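Local coordinates for protein KDGF (Halomonas sp., PDB 5FQ0) that probably acts, through a metal-binding cupin fold, on the unsaturated uronate sugars released from pectin or alginate, converting them to open-chain keto forms, at residues K24-A27 and M33-C36; H53-Y58 and T87-V92. All coordinates share one frame; numbering follows the deposited sequence.

Interaction 1: K24-A27 and M33-C36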
loop_
_atom_site.group_PDB
_atom_site.type_symbol
_atom_site.label_atom_id
_atom_site.label_comp_id
_atom_site.label_asym_id
_atom_site.label_seq_id
_atom_site.Cartn_x
_atom_site.Cartn_y
_atom_site.Cartn_z
ATOM N N LYS B 24 -12.218 -4.102 -1.094
ATOM C CA LYS B 24 -12.392 -3.303 -2.304
ATOM C C LYS B 24 -11.083 -3.395 -3.102
ATOM O O LYS B 24 -9.990 -3.173 -2.525
ATOM C CB LYS B 24 -12.652 -1.849 -1.965
ATOM C CG LYS B 24 -13.845 -1.585 -1.045
ATOM C CD LYS B 24 -14.086 -0.082 -0.951
ATOM C CE LYS B 24 -15.113 0.258 0.140
ATOM N NZ LYS B 24 -15.519 1.701 0.113
ATOM N N ILE B 25 -11.191 -3.690 -4.397
ATOM C CA ILE B 25 -10.033 -3.659 -5.300
ATOM C C ILE B 25 -9.705 -2.185 -5.517
ATOM O O ILE B 25 -10.521 -1.472 -6.042
ATOM C CB ILE B 25 -10.344 -4.279 -6.684
ATOM C CG1 ILE B 25 -10.922 -5.715 -6.547
ATOM C CG2 ILE B 25 -9.088 -4.220 -7.594
ATOM C CD1 ILE B 25 -10.008 -6.669 -5.844
ATOM N N VAL B 26 -8.546 -1.730 -5.063
ATOM C CA VAL B 26 -8.184 -0.316 -5.107
ATOM C C VAL B 26 -7.721 0.103 -6.526
ATOM O O VAL B 26 -8.338 0.957 -7.163
ATOM C CB VAL B 26 -7.170 0.015 -3.976
ATOM C CG1 VAL B 26 -6.537 1.372 -4.167
ATOM C CG2 VAL B 26 -7.879 -0.065 -2.603
ATOM N N ALA B 27 -6.663 -0.530 -7.029
ATOM C CA ALA B 27 -6.089 -0.146 -8.337
ATOM C C ALA B 27 -5.179 -1.287 -8.789
ATOM O O ALA B 27 -4.681 -2.082 -7.961
ATOM C CB ALA B 27 -5.296 1.165 -8.244
ATOM N N MET B 33 -0.858 -4.396 -7.951
ATOM C CA MET B 33 -2.240 -4.318 -7.509
ATOM C C MET B 33 -2.298 -3.973 -6.014
ATOM O O MET B 33 -1.438 -4.422 -5.226
ATOM C CB MET B 33 -2.935 -5.660 -7.780
ATOM C CG MET B 33 -4.380 -5.767 -7.278
ATOM S SD MET B 33 -5.185 -7.359 -7.624
ATOM C CE MET B 33 -6.425 -6.974 -8.828
ATOM N N ALA B 34 -3.302 -3.187 -5.638
ATOM C CA ALA B 34 -3.581 -2.864 -4.246
ATOM C C ALA B 34 -5.035 -3.230 -3.965
ATOM O O ALA B 34 -5.919 -2.943 -4.779
ATOM C CB ALA B 34 -3.330 -1.368 -3.968
ATOM N N VAL B 35 -5.273 -3.843 -2.808
ATOM C CA VAL B 35 -6.604 -4.266 -2.390
ATOM C C VAL B 35 -6.768 -3.794 -0.953
ATOM O O VAL B 35 -5.870 -3.981 -0.137
ATOM C CB VAL B 35 -6.754 -5.813 -2.432
ATOM C CG1 VAL B 35 -8.182 -6.223 -2.102
ATOM C CG2 VAL B 35 -6.323 -6.372 -3.793
ATOM N N CYS B 36 -7.887 -3.156 -0.626
ATOM C CA CYS B 36 -8.117 -2.800 0.780
ATOM C C CYS B 36 -8.978 -3.919 1.358
ATOM O O CYS B 36 -10.063 -4.181 0.827
ATOM C CB CYS B 36 -8.812 -1.429 0.908
ATOM S SG CYS B 36 -9.177 -0.943 2.612
#

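Interaction 2: H53-Y58 and T87-V92. With NI (nickel (II) ion), chain H.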
loop_
_atom_site.group_PDB
_atom_site.type_symbol
_atom_site.label_atom_id
_atom_site.label_comp_id
_atom_site.label_asym_id
_atom_site.label_seq_id
_atom_site.Cartn_x
_atom_site.Cartn_y
_atom_site.Cartn_z
ATOM N N HIS B 53 3.014 -14.861 -6.756
ATOM C CA HIS B 53 2.864 -13.432 -6.390
ATOM C C HIS B 53 3.653 -13.051 -5.136
ATOM O O HIS B 53 3.596 -13.771 -4.113
ATOM C CB HIS B 53 1.372 -13.113 -6.162
ATOM C CG HIS B 53 0.503 -13.354 -7.356
ATOM N ND1 HIS B 53 -0.023 -14.591 -7.670
ATOM C CD2 HIS B 53 0.033 -12.495 -8.293
ATOM C CE1 HIS B 53 -0.771 -14.488 -8.750
ATOM N NE2 HIS B 53 -0.757 -13.224 -9.148
ATOM N N ASP B 54 4.375 -11.929 -5.187
ATOM C CA ASP B 54 4.918 -11.334 -3.957
ATOM C C ASP B 54 3.759 -10.554 -3.324
ATOM O O ASP B 54 2.864 -10.087 -4.033
ATOM C CB ASP B 54 6.077 -10.349 -4.232
ATOM C CG ASP B 54 7.316 -11.022 -4.834
ATOM O OD1 ASP B 54 7.576 -12.211 -4.518
ATOM O OD2 ASP B 54 8.078 -10.337 -5.550
ATOM N N GLN B 55 3.765 -10.449 -2.000
ATOM C CA GLN B 55 2.718 -9.773 -1.261
ATOM C C GLN B 55 3.329 -8.887 -0.187
ATOM O O GLN B 55 4.281 -9.289 0.510
ATOM C CB GLN B 55 1.749 -10.748 -0.612
ATOM C CG GLN B 55 0.568 -9.991 0.019
ATOM C CD GLN B 55 -0.426 -10.921 0.632
ATOM O OE1 GLN B 55 -0.527 -12.057 0.199
ATOM N NE2 GLN B 55 -1.180 -10.453 1.655
ATOM N N ILE B 56 2.804 -7.666 -0.070
ATOM C CA ILE B 56 3.033 -6.848 1.115
ATOM C C ILE B 56 1.678 -6.571 1.755
ATOM O O ILE B 56 0.706 -6.240 1.049
ATOM C CB ILE B 56 3.807 -5.527 0.781
ATOM C CG1 ILE B 56 5.274 -5.848 0.402
ATOM C CG2 ILE B 56 3.805 -4.550 1.981
ATOM C CD1 ILE B 56 6.023 -4.688 -0.199
ATOM N N GLY B 57 1.594 -6.694 3.080
ATOM C CA GLY B 57 0.402 -6.245 3.821
ATOM C C GLY B 57 0.743 -5.029 4.664
ATOM O O GLY B 57 1.588 -5.077 5.574
ATOM N N TYR B 58 0.140 -3.897 4.337
ATOM C CA TYR B 58 0.370 -2.684 5.086
ATOM C C TYR B 58 -0.871 -2.371 5.948
ATOM O O TYR B 58 -1.993 -2.239 5.408
ATOM C CB TYR B 58 0.644 -1.548 4.109
ATOM C CG TYR B 58 0.966 -0.250 4.825
ATOM C CD1 TYR B 58 -0.055 0.634 5.213
ATOM C CD2 TYR B 58 2.275 0.079 5.133
ATOM C CE1 TYR B 58 0.237 1.815 5.873
ATOM C CE2 TYR B 58 2.580 1.264 5.762
ATOM C CZ TYR B 58 1.560 2.114 6.138
ATOM O OH TYR B 58 1.870 3.270 6.797
ATOM N N THR B 87 6.200 -17.952 0.314
ATOM C CA THR B 87 6.353 -17.691 1.763
ATOM C C THR B 87 4.955 -17.825 2.400
ATOM O O THR B 87 3.976 -17.199 1.952
ATOM C CB THR B 87 7.016 -16.321 2.094
ATOM O OG1 THR B 87 8.254 -16.197 1.399
ATOM C CG2 THR B 87 7.330 -16.152 3.593
ATOM N N MET B 88 4.867 -18.690 3.404
ATOM C CA MET B 88 3.640 -18.910 4.148
ATOM C C MET B 88 3.315 -17.713 5.003
ATOM O O MET B 88 4.166 -17.203 5.734
ATOM C CB MET B 88 3.790 -20.130 5.076
ATOM C CG MET B 88 3.761 -21.471 4.347
ATOM S SD MET B 88 2.161 -21.841 3.600
ATOM C CE MET B 88 1.157 -21.600 5.051
ATOM N N HIS B 89 2.067 -17.281 4.948
ATOM C CA HIS B 89 1.657 -16.141 5.734
ATOM C C HIS B 89 0.166 -16.292 5.999
ATOM O O HIS B 89 -0.554 -16.967 5.243
ATOM C CB HIS B 89 1.982 -14.812 5.000
ATOM C CG HIS B 89 1.332 -14.682 3.653
ATOM N ND1 HIS B 89 1.765 -15.383 2.540
ATOM C CD2 HIS B 89 0.264 -13.960 3.249
ATOM C CE1 HIS B 89 0.981 -15.105 1.515
ATOM N NE2 HIS B 89 0.085 -14.211 1.908
ATOM N N GLY B 90 -0.275 -15.703 7.096
ATOM C CA GLY B 90 -1.683 -15.741 7.534
ATOM C C GLY B 90 -1.878 -14.637 8.556
ATOM O O GLY B 90 -0.908 -13.995 8.972
ATOM N N ALA B 91 -3.116 -14.413 8.978
ATOM C CA ALA B 91 -3.419 -13.309 9.914
ATOM C C ALA B 91 -4.664 -13.585 10.731
ATOM O O ALA B 91 -5.603 -14.212 10.255
ATOM C CB ALA B 91 -3.620 -11.988 9.137
ATOM N N VAL B 92 -4.691 -13.046 11.943
ATOM C CA VAL B 92 -5.909 -13.003 12.725
ATOM C C VAL B 92 -6.133 -11.528 13.058
ATOM O O VAL B 92 -5.262 -10.865 13.637
ATOM C CB VAL B 92 -5.829 -13.860 14.033
ATOM C CG1 VAL B 92 -7.168 -13.831 14.793
ATOM C CG2 VAL B 92 -5.448 -15.307 13.734
HETATM NI NI NI H . -1.553 -13.939 0.623
#

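Interaction 1: K24-A27 and M33-C36
A classic beta bulge interrupts the antiparallel hairpin where V26 and A27 both face A34. The carbonyl of A34 receives both of their amides: V26 N is 2.9 Å from A34 O, tilted 26° out of the carbonyl plane, while A27 N makes a weak second bond to A34 O at 3.4 Å. The extra residue is accommodated by a local kink of the backbone at V26, whose psi of -60° lies close to helical values. Beyond the bulge regular pairing resumes, with A34 N donating to A27 O at 2.9 Å. Before it, K24 and C36 form a reciprocal hydrogen-bonded pair, C36 N reaching K24 O at 2.8 Å.

The bulge also turns the V26 side chain toward the partner strand. Its CB lies 4.1 Å from A34 CB; a chi1 of 167° sets CG1 anti to the backbone N and leaves V26 CG2 beside that N, within 3.9 Å of C36 CB. This small apolar patch of V26, A34 and C36 packs against the neighbouring subunit. On the face bearing I25 and V35, their side chains lie alongside each other, pointing the same way. M33 bends at its thioether and crosses I25 obliquely, so that M33 CE meets I25 CG2 at 4.0 Å.

K24 belongs to the pairing by its backbone alone, for its extended chain leads away to bond H12 and N9 and to make a cation-pi contact with W14. The whole is a bulged antiparallel hairpin, strands 21-29 and 32-39, on the six-stranded sheet of a cupin beta-barrel.

Interaction 2: H53-Y58 and T87-V92
Q55 and H89 come within hydrogen-bonding distance and yet share no hydrogen bond: Q55 OE1 and H89 NE2, 2.8 Å apart, both donate a lone pair to the same nickel ion. The metal lies 2.2 Å from Q55 OE1 and 2.1 Å from H89 NE2, and the two bonds open an angle of about 82° at the nickel, close to that of neighbouring corners of an octahedron. This is the whole of the touch between the segments, one side chain reaching in from each sheet.

Q55 extends straight from its strand, and its carbonyl oxygen comes to the metal with the amide plane turned 88° from the imidazole. The H89 ring is set by a less common torsion, CG between the backbone N and the carbonyl carbon (chi1 59°). The ring nitrogen turned away from the metal is held as well: H89 ND1 donates an almost straight bond to T87 O at 2.9 Å, with the acceptor in the ring plane. This second-shell bond fixes the rotation of the ring, while NE2 faces the nickel.

H48 and H50 complete the protein's share of the site, and their rings meet that of H89. The other half of the Q55 amide, NE2, is bonded to a citrate, probably from the crystallisation liquor, and weakly to D102.

All four protein ligands can bind as neutral groups, so the ion probably keeps much of its positive charge, an arrangement consistent with drawing an anionic, oxygen-rich ligand such as a uronate to the metal.

Interaction 1 lies within one sheet of the cupin fold, and interaction 2 spans its two sheets at the nickel site. Both reach the larger sheet, where strand 98-105 runs between the hairpin of interaction 1 and the strand carrying Q55; D102 on that strand pairs through its backbone with V35 and, weakly, through its side chain with Q55. The centres of interaction 1 and interaction 2 are 15 Å apart, on opposite sides of the chain's centre. The nearest atoms of interaction 1 and interaction 2 are about 7 Å apart, so the two do not touch. The V35 side chain stays about 10 Å from the nickel. Interaction 1 joins sequence neighbours, whereas 53-58 and 87-92 meet through the metal.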